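Long-range contacts in uncharacterized protein lp_2219 (Lactobacillus plantarum, PDB 3HFQ), which is of unknown function but belongs to the lactonase family of seven-bladed beta-propellers, so it may act on a sugar lactone or a related small molecule: residues Leu36-Tyr44 / Cys52-Asp60; Leu226-Ala234 / Val256-Phe267. The protein carries 1 engineered substitution. All coordinates share one frame; numbering follows the deposited sequence.

Both contacts join neighbouring blades of one seven-bladed beta-propeller, each blade a four-stranded antiparallel sheet. Contact 1 comes first along the chain: 36-44 leaves strand 29-38, an outermost strand of the blade that holds both chain termini, and meets strand 52-59 of the next blade. Contact 2 opens only after contact 1 has closed; there 226-234 leaves strand 222-230 and meets strands 253-259 and 263-269 of the following blade. The two share no sheet. Their centres lie about 29 Å apart on opposite sides of the chain's centre, with nearest atoms about 10 Å apart, so a comparable blade-to-blade passage occurs at two separate places in the ring.

Contact 1 of 2, residues Leu36-Tyr44 / Cys52-Asp60; sequences LAATQNPTY and CLYSVDKED
Val56, on strand 52-59, packs against the passage from Asn41 to Tyr44 where the chain of this beta-propeller crosses from one blade to the next. Here the fit is close. Placed opposite the backbone N (chi1 169°), CG1 reaches to 3.3 Å from Asn41 O and also meets Thr43 OG1, while CG2 lies 3.8 Å from Tyr44 CB. The backbone reinforces this: Val56 N donates to Tyr44 O at 3.1 Å, and Val56 O receives a CA-H...O contact from Pro42 CA, the centre of an inverse gamma turn. Tyr10 and Pro87 add side-chain packing around Thr43 and Val56.

Toward Gln40 and Lys58 the contact becomes looser and more open to solvent. Lys58 N still bonds to Gln40 O, at a longer 3.2 Å. The extended Lys58 chain runs alongside Asn41, whose OD1 is held by Thr11, and the nearest approach of these side chains is 4.2 Å, between Lys58 CD and Asn41 ND2. On the flank of Thr39, waters make the hydrogen bonds that the side chains do not make directly. One links Gln40 N with Asp57 OD1, another Thr39 OG1 with Glu59 OE2. A third sits between Thr39 OG1 and Ser55 OG, the latter also bonded to Trp68, and donates a hydrogen bond to Val56 O at 2.7 Å.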
ATOM      1  N   LEU A  36       3.539  -1.394  19.639  1.00 13.74           N
ATOM      2  CA  LEU A  36       3.799   0.036  19.724  1.00 13.32           C
ATOM      3  C   LEU A  36       2.519   0.751  20.145  1.00 14.65           C
ATOM      4  O   LEU A  36       2.547   1.665  20.967  1.00 15.72           O
ATOM      5  CB  LEU A  36       4.274   0.580  18.372  1.00 12.10           C
ATOM      6  CG  LEU A  36       4.456   2.101  18.274  1.00 12.81           C
ATOM      7  CD1 LEU A  36       5.555   2.562  19.222  1.00 10.80           C
ATOM      8  CD2 LEU A  36       4.800   2.479  16.845  1.00 16.14           C
ATOM      9  N   ALA A  37       1.392   0.328  19.585  1.00 17.15           N
ATOM     10  CA  ALA A  37       0.117   0.953  19.918  1.00 16.86           C
ATOM     11  C   ALA A  37      -1.042  -0.030  19.933  1.00 17.01           C
ATOM     12  O   ALA A  37      -1.281  -0.741  18.952  1.00 14.56           O
ATOM     13  CB  ALA A  37      -0.178   2.079  18.936  1.00 17.88           C
ATOM     14  N   ALA A  38      -1.763  -0.068  21.048  1.00 12.81           N
ATOM     15  CA  ALA A  38      -2.918  -0.943  21.171  1.00 15.50           C
ATOM     16  C   ALA A  38      -4.061  -0.243  20.446  1.00 15.66           C
ATOM     17  O   ALA A  38      -4.461   0.859  20.823  1.00 15.45           O
ATOM     18  CB  ALA A  38      -3.269  -1.158  22.638  1.00 18.43           C
ATOM     19  N   THR A  39      -4.568  -0.878  19.396  1.00 17.74           N
ATOM     20  CA  THR A  39      -5.654  -0.318  18.601  1.00 16.30           C
ATOM     21  C   THR A  39      -6.309  -1.430  17.774  1.00 17.83           C
ATOM     22  O   THR A  39      -5.764  -2.526  17.662  1.00 16.24           O
ATOM     23  CB  THR A  39      -5.118   0.811  17.678  1.00 17.89           C
ATOM     24  OG1 THR A  39      -6.197   1.382  16.928  1.00 17.01           O
ATOM     25  CG2 THR A  39      -4.058   0.270  16.729  1.00 13.96           C
ATOM     26  N   GLN A  40      -7.480  -1.157  17.205  1.00 14.94           N
ATOM     27  CA  GLN A  40      -8.192  -2.167  16.426  1.00 13.74           C
ATOM     28  C   GLN A  40      -8.083  -2.027  14.910  1.00 15.77           C
ATOM     29  O   GLN A  40      -8.271  -0.944  14.363  1.00 14.22           O
ATOM     30  CB  GLN A  40      -9.672  -2.188  16.821  1.00 20.83           C
ATOM     31  CG  GLN A  40      -9.936  -2.731  18.219  1.00 31.02           C
ATOM     32  CD  GLN A  40      -9.516  -4.182  18.363  1.00 37.62           C
ATOM     33  OE1 GLN A  40     -10.045  -5.065  17.682  1.00 36.14           O
ATOM     34  NE2 GLN A  40      -8.559  -4.436  19.248  1.00 39.71           N
ATOM     35  N   ASN A  41      -7.785  -3.148  14.254  1.00 13.19           N
ATOM     36  CA  ASN A  41      -7.657  -3.243  12.798  1.00 15.38           C
ATOM     37  C   ASN A  41      -6.835  -2.168  12.090  1.00 14.30           C
ATOM     38  O   ASN A  41      -7.302  -1.541  11.137  1.00 12.55           O
ATOM     39  CB  ASN A  41      -9.050  -3.325  12.160  1.00 19.17           C
ATOM     40  CG  ASN A  41      -9.580  -4.753  12.075  1.00 28.59           C
ATOM     41  OD1 ASN A  41      -9.074  -5.671  12.729  1.00 22.19           O
ATOM     42  ND2 ASN A  41     -10.616  -4.942  11.266  1.00 32.62           N
ATOM     43  N   PRO A  42      -5.591  -1.943  12.540  1.00 12.17           N
ATOM     44  CA  PRO A  42      -4.739  -0.931  11.905  1.00 10.05           C
ATOM     45  C   PRO A  42      -4.089  -1.581  10.684  1.00 12.57           C
ATOM     46  O   PRO A  42      -2.874  -1.790  10.652  1.00 11.51           O
ATOM     47  CB  PRO A  42      -3.732  -0.612  12.999  1.00  7.45           C
ATOM     48  CG  PRO A  42      -3.519  -1.973  13.625  1.00  5.79           C
ATOM     49  CD  PRO A  42      -4.937  -2.511  13.736  1.00  8.23           C
ATOM     50  N   THR A  43      -4.911  -1.885   9.680  1.00  9.72           N
ATOM     51  CA  THR A  43      -4.454  -2.570   8.468  1.00  9.27           C
ATOM     52  C   THR A  43      -3.551  -1.800   7.513  1.00 13.42           C
ATOM     53  O   THR A  43      -2.971  -2.394   6.604  1.00 10.56           O
ATOM     54  CB  THR A  43      -5.651  -3.131   7.675  1.00 12.46           C
ATOM     55  OG1 THR A  43      -6.419  -2.052   7.135  1.00 11.81           O
ATOM     56  CG2 THR A  43      -6.542  -3.967   8.588  1.00 14.84           C
ATOM     57  N   TYR A  44      -3.455  -0.484   7.678  1.00  9.57           N
ATOM     58  CA  TYR A  44      -2.549   0.299   6.848  1.00 12.38           C
ATOM     59  C   TYR A  44      -2.036   1.479   7.658  1.00 10.21           C
ATOM     60  O   TYR A  44      -2.755   2.026   8.497  1.00 12.42           O
ATOM     61  CB  TYR A  44      -3.205   0.783   5.551  1.00  9.98           C
ATOM     62  CG  TYR A  44      -2.216   0.776   4.398  1.00  9.51           C
ATOM     63  CD1 TYR A  44      -1.899  -0.411   3.737  1.00 13.20           C
ATOM     64  CD2 TYR A  44      -1.554   1.939   4.008  1.00 10.31           C
ATOM     65  CE1 TYR A  44      -0.940  -0.443   2.716  1.00 14.70           C
ATOM     66  CE2 TYR A  44      -0.594   1.921   2.990  1.00 11.01           C
ATOM     67  CZ  TYR A  44      -0.294   0.729   2.350  1.00 13.65           C
ATOM     68  OH  TYR A  44       0.646   0.710   1.342  1.00 13.85           O
ATOM     69  N   CYS A  52       4.598  11.647  12.997  1.00 12.86           N
ATOM     70  CA  CYS A  52       3.245  11.352  13.430  1.00 11.24           C
ATOM     71  C   CYS A  52       2.834  10.136  12.615  1.00 13.05           C
ATOM     72  O   CYS A  52       3.205  10.007  11.446  1.00 14.56           O
ATOM     73  CB  CYS A  52       2.304  12.526  13.164  1.00 15.22           C
ATOM     74  SG  CYS A  52       2.391  13.804  14.450  1.00 19.21           S
ATOM     75  N   LEU A  53       2.091   9.238  13.249  1.00 10.03           N
ATOM     76  CA  LEU A  53       1.633   8.019  12.609  1.00 12.56           C
ATOM     77  C   LEU A  53       0.124   8.071  12.421  1.00 12.98           C
ATOM     78  O   LEU A  53      -0.610   8.457  13.329  1.00 11.39           O
ATOM     79  CB  LEU A  53       2.005   6.814  13.478  1.00 12.85           C
ATOM     80  CG  LEU A  53       1.484   5.428  13.088  1.00 16.56           C
ATOM     81  CD1 LEU A  53       2.049   5.007  11.738  1.00 15.34           C
ATOM     82  CD2 LEU A  53       1.890   4.435  14.166  1.00 17.24           C
ATOM     83  N   TYR A  54      -0.330   7.688  11.235  1.00 11.19           N
ATOM     84  CA  TYR A  54      -1.750   7.679  10.926  1.00 11.18           C
ATOM     85  C   TYR A  54      -2.105   6.245  10.561  1.00 12.18           C
ATOM     86  O   TYR A  54      -1.476   5.642   9.699  1.00 12.11           O
ATOM     87  CB  TYR A  54      -2.031   8.658   9.781  1.00  6.47           C
ATOM     88  CG  TYR A  54      -1.678  10.082  10.166  1.00 11.54           C
ATOM     89  CD1 TYR A  54      -2.468  10.793  11.070  1.00 12.54           C
ATOM     90  CD2 TYR A  54      -0.498  10.676   9.716  1.00  7.50           C
ATOM     91  CE1 TYR A  54      -2.097  12.060  11.518  1.00 11.23           C
ATOM     92  CE2 TYR A  54      -0.115  11.952  10.162  1.00 10.49           C
ATOM     93  CZ  TYR A  54      -0.918  12.629  11.070  1.00 11.09           C
ATOM     94  OH  TYR A  54      -0.540  13.871  11.543  1.00 14.10           O
ATOM     95  N   SER A  55      -3.106   5.696  11.240  1.00 10.98           N
ATOM     96  CA  SER A  55      -3.487   4.313  11.013  1.00 11.93           C
ATOM     97  C   SER A  55      -4.969   4.078  10.817  1.00 12.20           C
ATOM     98  O   SER A  55      -5.806   4.807  11.349  1.00  9.05           O
ATOM     99  CB  SER A  55      -3.027   3.461  12.197  1.00 12.95           C
ATOM    100  OG  SER A  55      -3.653   3.909  13.394  1.00 12.53           O
ATOM    101  N   VAL A  56      -5.279   3.044  10.045  1.00 10.10           N
ATOM    102  CA  VAL A  56      -6.657   2.648   9.815  1.00  9.72           C
ATOM    103  C   VAL A  56      -7.138   2.345  11.227  1.00 11.09           C
ATOM    104  O   VAL A  56      -6.374   1.817  12.040  1.00 11.04           O
ATOM    105  CB  VAL A  56      -6.719   1.379   8.950  1.00 11.27           C
ATOM    106  CG1 VAL A  56      -8.137   0.814   8.936  1.00  6.46           C
ATOM    107  CG2 VAL A  56      -6.268   1.715   7.533  1.00 13.78           C
ATOM    108  N   ASP A  57      -8.390   2.669  11.526  1.00 10.08           N
ATOM    109  CA  ASP A  57      -8.884   2.467  12.875  1.00 10.03           C
ATOM    110  C   ASP A  57     -10.343   2.026  12.942  1.00 15.18           C
ATOM    111  O   ASP A  57     -11.185   2.494  12.176  1.00 15.74           O
ATOM    112  CB  ASP A  57      -8.667   3.774  13.650  1.00 13.47           C
ATOM    113  CG  ASP A  57      -9.222   3.734  15.052  1.00 24.86           C
ATOM    114  OD1 ASP A  57      -9.086   2.693  15.728  1.00 27.76           O
ATOM    115  OD2 ASP A  57      -9.780   4.764  15.485  1.00 26.91           O
ATOM    116  N   LYS A  58     -10.625   1.104  13.856  1.00 17.18           N
ATOM    117  CA  LYS A  58     -11.980   0.612  14.052  1.00 19.11           C
ATOM    118  C   LYS A  58     -12.372   0.871  15.490  1.00 20.12           C
ATOM    119  O   LYS A  58     -11.687   0.452  16.424  1.00 15.45           O
ATOM    120  CB  LYS A  58     -12.074  -0.887  13.758  1.00 23.89           C
ATOM    121  CG  LYS A  58     -13.485  -1.459  13.890  1.00 22.74           C
ATOM    122  CD  LYS A  58     -13.549  -2.903  13.402  1.00 29.09           C
ATOM    123  CE  LYS A  58     -14.982  -3.428  13.383  1.00 36.85           C
ATOM    124  NZ  LYS A  58     -15.069  -4.813  12.838  1.00 44.70           N
ATOM    125  N   GLU A  59     -13.477   1.575  15.664  1.00 22.80           N
ATOM    126  CA  GLU A  59     -13.966   1.889  16.987  1.00 26.59           C
ATOM    127  C   GLU A  59     -15.418   1.423  16.963  1.00 32.87           C
ATOM    128  O   GLU A  59     -16.323   2.182  16.618  1.00 31.53           O
ATOM    129  CB  GLU A  59     -13.838   3.404  17.219  1.00 22.98           C
ATOM    130  CG  GLU A  59     -12.409   3.988  17.027  1.00 45.39           C
ATOM    131  CD  GLU A  59     -11.531   3.881  18.273  1.00 53.71           C
ATOM    132  OE1 GLU A  59     -12.088   3.656  19.368  1.00 56.09           O
ATOM    133  OE2 GLU A  59     -10.290   4.042  18.168  1.00 55.55           O
ATOM    134  N   ASP A  60     -15.616   0.147  17.289  1.00 34.09           N
ATOM    135  CA  ASP A  60     -16.938  -0.477  17.311  1.00 35.12           C
ATOM    136  C   ASP A  60     -17.536  -0.538  15.916  1.00 32.43           C
ATOM    137  O   ASP A  60     -16.932  -1.079  14.981  1.00 32.88           O
ATOM    138  CB  ASP A  60     -17.868   0.297  18.226  1.00 36.47           C
TER
HETATM  139  O   HOH W   1      -5.572   2.468  14.525  1.00 14.39           O
HETATM  140  O   HOH W   2      -7.355   3.163  18.847  1.00 27.14           O
HETATM  141  O   HOH W   3      -9.121   1.096  17.825  1.00 24.30           O

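Contact 2 of 2, residues Leu226-Ala234 / Val256-Phe267; sequences LGIVKTIPA and VSNRGYNTLAVF. With PO4 (phosphate ion), chain C.
Pro233 lies over one face of the Tyr261 ring, its CD 3.8 Å from the ring centroid and offset toward the rim in a CH-pi contact. Its CG reaches on to the hydroxyl end, 3.4 Å from Tyr261 OH, while Ile232 CG2 approaches Tyr261 CB at 3.9 Å. Turned opposite its backbone N (chi1 -169°), the Tyr261 ring projects from the hairpin turn to meet this pair. Replacing it with an alanine would probably leave Pro233 without its aromatic platform and open a gap beside Ile232.

Deeper in, Thr231 CG2 meets Val256 CG1 at 4.0 Å, and Thr231 O lies 3.7 Å from Ala265 CB. Beyond them the Phe267 ring presents its edge to Lys230 O, with CZ 3.5 Å away, and Val229 CG2 touches CE2.

Around Tyr261, Asn240 OD1 accepts from its backbone N and Tyr236 meets its ring edge-to-face. A G1 beta bulge at Asn262 and Thr263 helps form the turn, and Gly260 N donates to Asn262 OD1 at 2.9 Å. On the same strand but away from 226-234, Arg259 grips one phosphate oxygen, O2, through NH1 and NH2, and forms a salt bridge with Glu206; His144 and Arg190 also hydrogen-bond this ion, probably acquired in crystallisation. Strand 222-230, outermost in its blade and paired with 210-217, lies against the next blade, whose strands 253-259 and 263-269 run between 241-247 and 275-282.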
ATOM      1  N   LEU A 226      -0.051   1.205 -21.547  1.00 13.16           N
ATOM      2  CA  LEU A 226       1.007   0.783 -22.466  1.00 20.08           C
ATOM      3  C   LEU A 226       1.067  -0.716 -22.747  1.00 30.89           C
ATOM      4  O   LEU A 226       1.199  -1.137 -23.899  1.00 34.90           O
ATOM      5  CB  LEU A 226       2.365   1.242 -21.933  1.00 22.40           C
ATOM      6  CG  LEU A 226       2.878   2.632 -22.316  1.00 27.03           C
ATOM      7  CD1 LEU A 226       1.736   3.562 -22.710  1.00 25.89           C
ATOM      8  CD2 LEU A 226       3.676   3.183 -21.149  1.00 20.78           C
ATOM      9  N   GLY A 227       0.990  -1.518 -21.692  1.00 26.61           N
ATOM     10  CA  GLY A 227       1.047  -2.961 -21.846  1.00 27.53           C
ATOM     11  C   GLY A 227       0.639  -3.653 -20.561  1.00 23.94           C
ATOM     12  O   GLY A 227       0.459  -2.999 -19.534  1.00 22.33           O
ATOM     13  N   ILE A 228       0.490  -4.974 -20.612  1.00 16.16           N
ATOM     14  CA  ILE A 228       0.091  -5.747 -19.439  1.00 15.87           C
ATOM     15  C   ILE A 228       0.886  -7.050 -19.340  1.00 17.32           C
ATOM     16  O   ILE A 228       1.151  -7.703 -20.352  1.00 15.90           O
ATOM     17  CB  ILE A 228      -1.420  -6.092 -19.489  1.00 24.06           C
ATOM     18  CG1 ILE A 228      -2.252  -4.805 -19.479  1.00 28.13           C
ATOM     19  CG2 ILE A 228      -1.800  -6.977 -18.309  1.00 19.96           C
ATOM     20  CD1 ILE A 228      -3.752  -5.040 -19.472  1.00 29.81           C
ATOM     21  N   VAL A 229       1.273  -7.416 -18.122  1.00 13.68           N
ATOM     22  CA  VAL A 229       2.017  -8.653 -17.888  1.00 13.46           C
ATOM     23  C   VAL A 229       1.361  -9.413 -16.742  1.00 13.58           C
ATOM     24  O   VAL A 229       0.664  -8.813 -15.925  1.00 12.80           O
ATOM     25  CB  VAL A 229       3.500  -8.376 -17.515  1.00 13.16           C
ATOM     26  CG1 VAL A 229       4.234  -7.770 -18.705  1.00 16.27           C
ATOM     27  CG2 VAL A 229       3.577  -7.439 -16.313  1.00 13.67           C
ATOM     28  N   LYS A 230       1.571 -10.728 -16.685  1.00 15.67           N
ATOM     29  CA  LYS A 230       0.995 -11.540 -15.611  1.00 19.89           C
ATOM     30  C   LYS A 230       1.953 -11.561 -14.428  1.00 15.10           C
ATOM     31  O   LYS A 230       3.163 -11.438 -14.602  1.00 14.10           O
ATOM     32  CB  LYS A 230       0.723 -12.972 -16.096  1.00 24.37           C
ATOM     33  CG  LYS A 230      -0.282 -13.045 -17.241  1.00 26.45           C
ATOM     34  CD  LYS A 230      -0.608 -14.481 -17.654  1.00 38.27           C
ATOM     35  CE  LYS A 230      -1.567 -15.156 -16.681  1.00 48.10           C
ATOM     36  NZ  LYS A 230      -2.011 -16.493 -17.177  1.00 54.02           N
ATOM     37  N   THR A 231       1.414 -11.719 -13.221  1.00 13.42           N
ATOM     38  CA  THR A 231       2.249 -11.730 -12.027  1.00 11.80           C
ATOM     39  C   THR A 231       2.491 -13.138 -11.490  1.00 13.96           C
ATOM     40  O   THR A 231       3.197 -13.313 -10.498  1.00 14.25           O
ATOM     41  CB  THR A 231       1.635 -10.864 -10.903  1.00 10.28           C
ATOM     42  OG1 THR A 231       0.417 -11.460 -10.441  1.00 11.94           O
ATOM     43  CG2 THR A 231       1.334  -9.458 -11.422  1.00 13.52           C
ATOM     44  N   ILE A 232       1.908 -14.131 -12.157  1.00 10.66           N
ATOM     45  CA  ILE A 232       2.055 -15.537 -11.766  1.00 10.65           C
ATOM     46  C   ILE A 232       2.149 -16.414 -13.016  1.00 13.44           C
ATOM     47  O   ILE A 232       1.881 -15.950 -14.127  1.00 13.84           O
ATOM     48  CB  ILE A 232       0.854 -16.028 -10.924  1.00 12.63           C
ATOM     49  CG1 ILE A 232      -0.453 -15.766 -11.677  1.00 17.66           C
ATOM     50  CG2 ILE A 232       0.852 -15.349  -9.567  1.00 13.69           C
ATOM     51  CD1 ILE A 232      -1.678 -16.370 -11.012  1.00 18.91           C
ATOM     52  N   PRO A 233       2.535 -17.691 -12.851  1.00 14.41           N
ATOM     53  CA  PRO A 233       2.649 -18.598 -13.998  1.00 18.06           C
ATOM     54  C   PRO A 233       1.352 -18.676 -14.791  1.00 17.94           C
ATOM     55  O   PRO A 233       0.258 -18.574 -14.231  1.00 16.19           O
ATOM     56  CB  PRO A 233       3.011 -19.929 -13.347  1.00 17.14           C
ATOM     57  CG  PRO A 233       3.838 -19.500 -12.179  1.00 21.04           C
ATOM     58  CD  PRO A 233       3.019 -18.348 -11.624  1.00 15.90           C
ATOM     59  N   ALA A 234       1.481 -18.862 -16.098  1.00 21.59           N
ATOM     60  CA  ALA A 234       0.322 -18.941 -16.974  1.00 28.48           C
ATOM     61  C   ALA A 234      -0.586 -20.124 -16.643  1.00 28.34           C
ATOM     62  O   ALA A 234      -1.791 -20.068 -16.880  1.00 29.96           O
ATOM     63  CB  ALA A 234       0.778 -19.021 -18.425  1.00 25.78           C
ATOM     64  N   VAL A 256       5.990  -7.082  -6.865  1.00  7.67           N
ATOM     65  CA  VAL A 256       4.571  -7.228  -6.550  1.00  7.43           C
ATOM     66  C   VAL A 256       4.366  -8.498  -5.726  1.00 12.33           C
ATOM     67  O   VAL A 256       5.061  -9.493  -5.931  1.00 12.84           O
ATOM     68  CB  VAL A 256       3.700  -7.285  -7.839  1.00 11.83           C
ATOM     69  CG1 VAL A 256       4.022  -8.528  -8.649  1.00 11.44           C
ATOM     70  CG2 VAL A 256       2.224  -7.252  -7.472  1.00 13.21           C
ATOM     71  N   SER A 257       3.439  -8.458  -4.770  1.00  9.12           N
ATOM     72  CA  SER A 257       3.176  -9.633  -3.949  1.00  7.65           C
ATOM     73  C   SER A 257       1.925 -10.362  -4.432  1.00 15.75           C
ATOM     74  O   SER A 257       0.961  -9.740  -4.890  1.00 11.25           O
ATOM     75  CB  SER A 257       3.032  -9.242  -2.470  1.00  8.40           C
ATOM     76  OG  SER A 257       1.942  -8.361  -2.264  1.00 12.66           O
ATOM     77  N   ASN A 258       1.955 -11.687  -4.329  1.00 12.92           N
ATOM     78  CA  ASN A 258       0.851 -12.534  -4.760  1.00 11.60           C
ATOM     79  C   ASN A 258       0.259 -13.321  -3.594  1.00 13.17           C
ATOM     80  O   ASN A 258       0.966 -14.084  -2.936  1.00 10.53           O
ATOM     81  CB  ASN A 258       1.336 -13.525  -5.828  1.00 10.39           C
ATOM     82  CG  ASN A 258       1.735 -12.845  -7.126  1.00  9.58           C
ATOM     83  OD1 ASN A 258       2.903 -12.866  -7.524  1.00 19.45           O
ATOM     84  ND2 ASN A 258       0.769 -12.238  -7.792  1.00  7.95           N
ATOM     85  N   ARG A 259      -1.033 -13.130  -3.341  1.00  9.90           N
ATOM     86  CA  ARG A 259      -1.723 -13.851  -2.272  1.00 11.26           C
ATOM     87  C   ARG A 259      -2.386 -15.080  -2.879  1.00 12.48           C
ATOM     88  O   ARG A 259      -3.360 -14.972  -3.627  1.00 13.82           O
ATOM     89  CB  ARG A 259      -2.781 -12.965  -1.627  1.00 11.15           C
ATOM     90  CG  ARG A 259      -2.218 -11.816  -0.822  1.00 11.16           C
ATOM     91  CD  ARG A 259      -3.332 -10.869  -0.420  1.00 13.50           C
ATOM     92  NE  ARG A 259      -3.871 -10.162  -1.580  1.00 14.74           N
ATOM     93  CZ  ARG A 259      -4.809  -9.223  -1.514  1.00 17.14           C
ATOM     94  NH1 ARG A 259      -5.319  -8.880  -0.338  1.00 12.38           N
ATOM     95  NH2 ARG A 259      -5.221  -8.610  -2.620  1.00 15.76           N
ATOM     96  N   GLY A 260      -1.856 -16.248  -2.542  1.00  8.78           N
ATOM     97  CA  GLY A 260      -2.368 -17.495  -3.083  1.00 13.94           C
ATOM     98  C   GLY A 260      -1.152 -18.250  -3.585  1.00 15.82           C
ATOM     99  O   GLY A 260      -0.808 -19.307  -3.060  1.00 15.07           O
ATOM    100  N   TYR A 261      -0.492 -17.703  -4.601  1.00 13.61           N
ATOM    101  CA  TYR A 261       0.717 -18.325  -5.127  1.00 13.63           C
ATOM    102  C   TYR A 261       1.806 -18.027  -4.096  1.00 14.00           C
ATOM    103  O   TYR A 261       2.861 -18.663  -4.067  1.00 10.84           O
ATOM    104  CB  TYR A 261       1.086 -17.724  -6.491  1.00 11.38           C
ATOM    105  CG  TYR A 261       2.159 -18.497  -7.226  1.00 11.28           C
ATOM    106  CD1 TYR A 261       1.986 -19.848  -7.526  1.00 13.42           C
ATOM    107  CD2 TYR A 261       3.349 -17.884  -7.612  1.00 14.47           C
ATOM    108  CE1 TYR A 261       2.977 -20.570  -8.188  1.00 17.99           C
ATOM    109  CE2 TYR A 261       4.344 -18.595  -8.271  1.00 18.97           C
ATOM    110  CZ  TYR A 261       4.150 -19.937  -8.558  1.00 18.97           C
ATOM    111  OH  TYR A 261       5.132 -20.643  -9.210  1.00 19.91           O
ATOM    112  N   ASN A 262       1.518 -17.041  -3.250  1.00 12.20           N
ATOM    113  CA  ASN A 262       2.398 -16.616  -2.165  1.00 13.89           C
ATOM    114  C   ASN A 262       3.857 -16.362  -2.525  1.00 13.64           C
ATOM    115  O   ASN A 262       4.767 -17.022  -2.011  1.00 10.26           O
ATOM    116  CB  ASN A 262       2.317 -17.623  -1.008  1.00  8.65           C
ATOM    117  CG  ASN A 262       0.911 -17.757  -0.453  1.00 12.57           C
ATOM    118  OD1 ASN A 262       0.135 -16.799  -0.459  1.00 10.60           O
ATOM    119  ND2 ASN A 262       0.579 -18.945   0.044  1.00 11.23           N
ATOM    120  N   THR A 263       4.082 -15.382  -3.392  1.00 11.86           N
ATOM    121  CA  THR A 263       5.434 -15.028  -3.804  1.00 10.95           C
ATOM    122  C   THR A 263       5.540 -13.534  -4.025  1.00 11.51           C
ATOM    123  O   THR A 263       4.555 -12.801  -3.961  1.00  9.00           O
ATOM    124  CB  THR A 263       5.803 -15.636  -5.167  1.00 10.96           C
ATOM    125  OG1 THR A 263       4.949 -15.065  -6.168  1.00 11.37           O
ATOM    126  CG2 THR A 263       5.640 -17.145  -5.166  1.00  8.33           C
ATOM    127  N   LEU A 264       6.767 -13.100  -4.278  1.00 11.48           N
ATOM    128  CA  LEU A 264       7.039 -11.726  -4.641  1.00  9.36           C
ATOM    129  C   LEU A 264       7.560 -11.958  -6.049  1.00  8.69           C
ATOM    130  O   LEU A 264       8.433 -12.806  -6.255  1.00 12.63           O
ATOM    131  CB  LEU A 264       8.141 -11.097  -3.784  1.00 11.63           C
ATOM    132  CG  LEU A 264       7.855 -10.764  -2.316  1.00 13.67           C
ATOM    133  CD1 LEU A 264       8.953  -9.838  -1.804  1.00 18.76           C
ATOM    134  CD2 LEU A 264       6.496 -10.085  -2.179  1.00 13.37           C
ATOM    135  N   ALA A 265       6.996 -11.257  -7.026  1.00 11.32           N
ATOM    136  CA  ALA A 265       7.449 -11.402  -8.403  1.00 13.60           C
ATOM    137  C   ALA A 265       8.281 -10.165  -8.700  1.00 13.56           C
ATOM    138  O   ALA A 265       7.864  -9.046  -8.414  1.00 12.43           O
ATOM    139  CB  ALA A 265       6.259 -11.486  -9.350  1.00 13.95           C
ATOM    140  N   VAL A 266       9.462 -10.374  -9.267  1.00 11.95           N
ATOM    141  CA  VAL A 266      10.365  -9.278  -9.577  1.00  8.53           C
ATOM    142  C   VAL A 266      10.428  -9.031 -11.076  1.00 11.06           C
ATOM    143  O   VAL A 266      10.608  -9.968 -11.865  1.00 11.63           O
ATOM    144  CB  VAL A 266      11.788  -9.588  -9.079  1.00 10.18           C
ATOM    145  CG1 VAL A 266      12.669  -8.361  -9.227  1.00 11.08           C
ATOM    146  CG2 VAL A 266      11.739 -10.059  -7.629  1.00 11.51           C
ATOM    147  N   PHE A 267      10.286  -7.767 -11.461  1.00 10.69           N
ATOM    148  CA  PHE A 267      10.326  -7.380 -12.868  1.00 13.47           C
ATOM    149  C   PHE A 267      11.396  -6.335 -13.123  1.00 13.62           C
ATOM    150  O   PHE A 267      11.604  -5.431 -12.311  1.00 13.66           O
ATOM    151  CB  PHE A 267       8.990  -6.777 -13.319  1.00 11.81           C
ATOM    152  CG  PHE A 267       7.830  -7.723 -13.258  1.00 15.79           C
ATOM    153  CD1 PHE A 267       7.185  -7.982 -12.052  1.00 14.58           C
ATOM    154  CD2 PHE A 267       7.364  -8.338 -14.419  1.00 15.24           C
ATOM    155  CE1 PHE A 267       6.092  -8.835 -12.000  1.00 11.86           C
ATOM    156  CE2 PHE A 267       6.269  -9.194 -14.378  1.00 17.51           C
ATOM    157  CZ  PHE A 267       5.630  -9.444 -13.167  1.00 15.66           C
TER
HETATM  158  P   PO4 C 402      -8.289  -6.645  -0.709  1.00 18.55           P
HETATM  159  O1  PO4 C 402      -8.793  -8.072  -0.274  1.00 21.26           O
HETATM  160  O2  PO4 C 402      -6.729  -6.677  -0.925  1.00 16.27           O
HETATM  161  O3  PO4 C 402      -9.001  -6.218  -2.050  1.00 26.00           O
HETATM  162  O4  PO4 C 402      -8.631  -5.598   0.420  1.00 24.62           O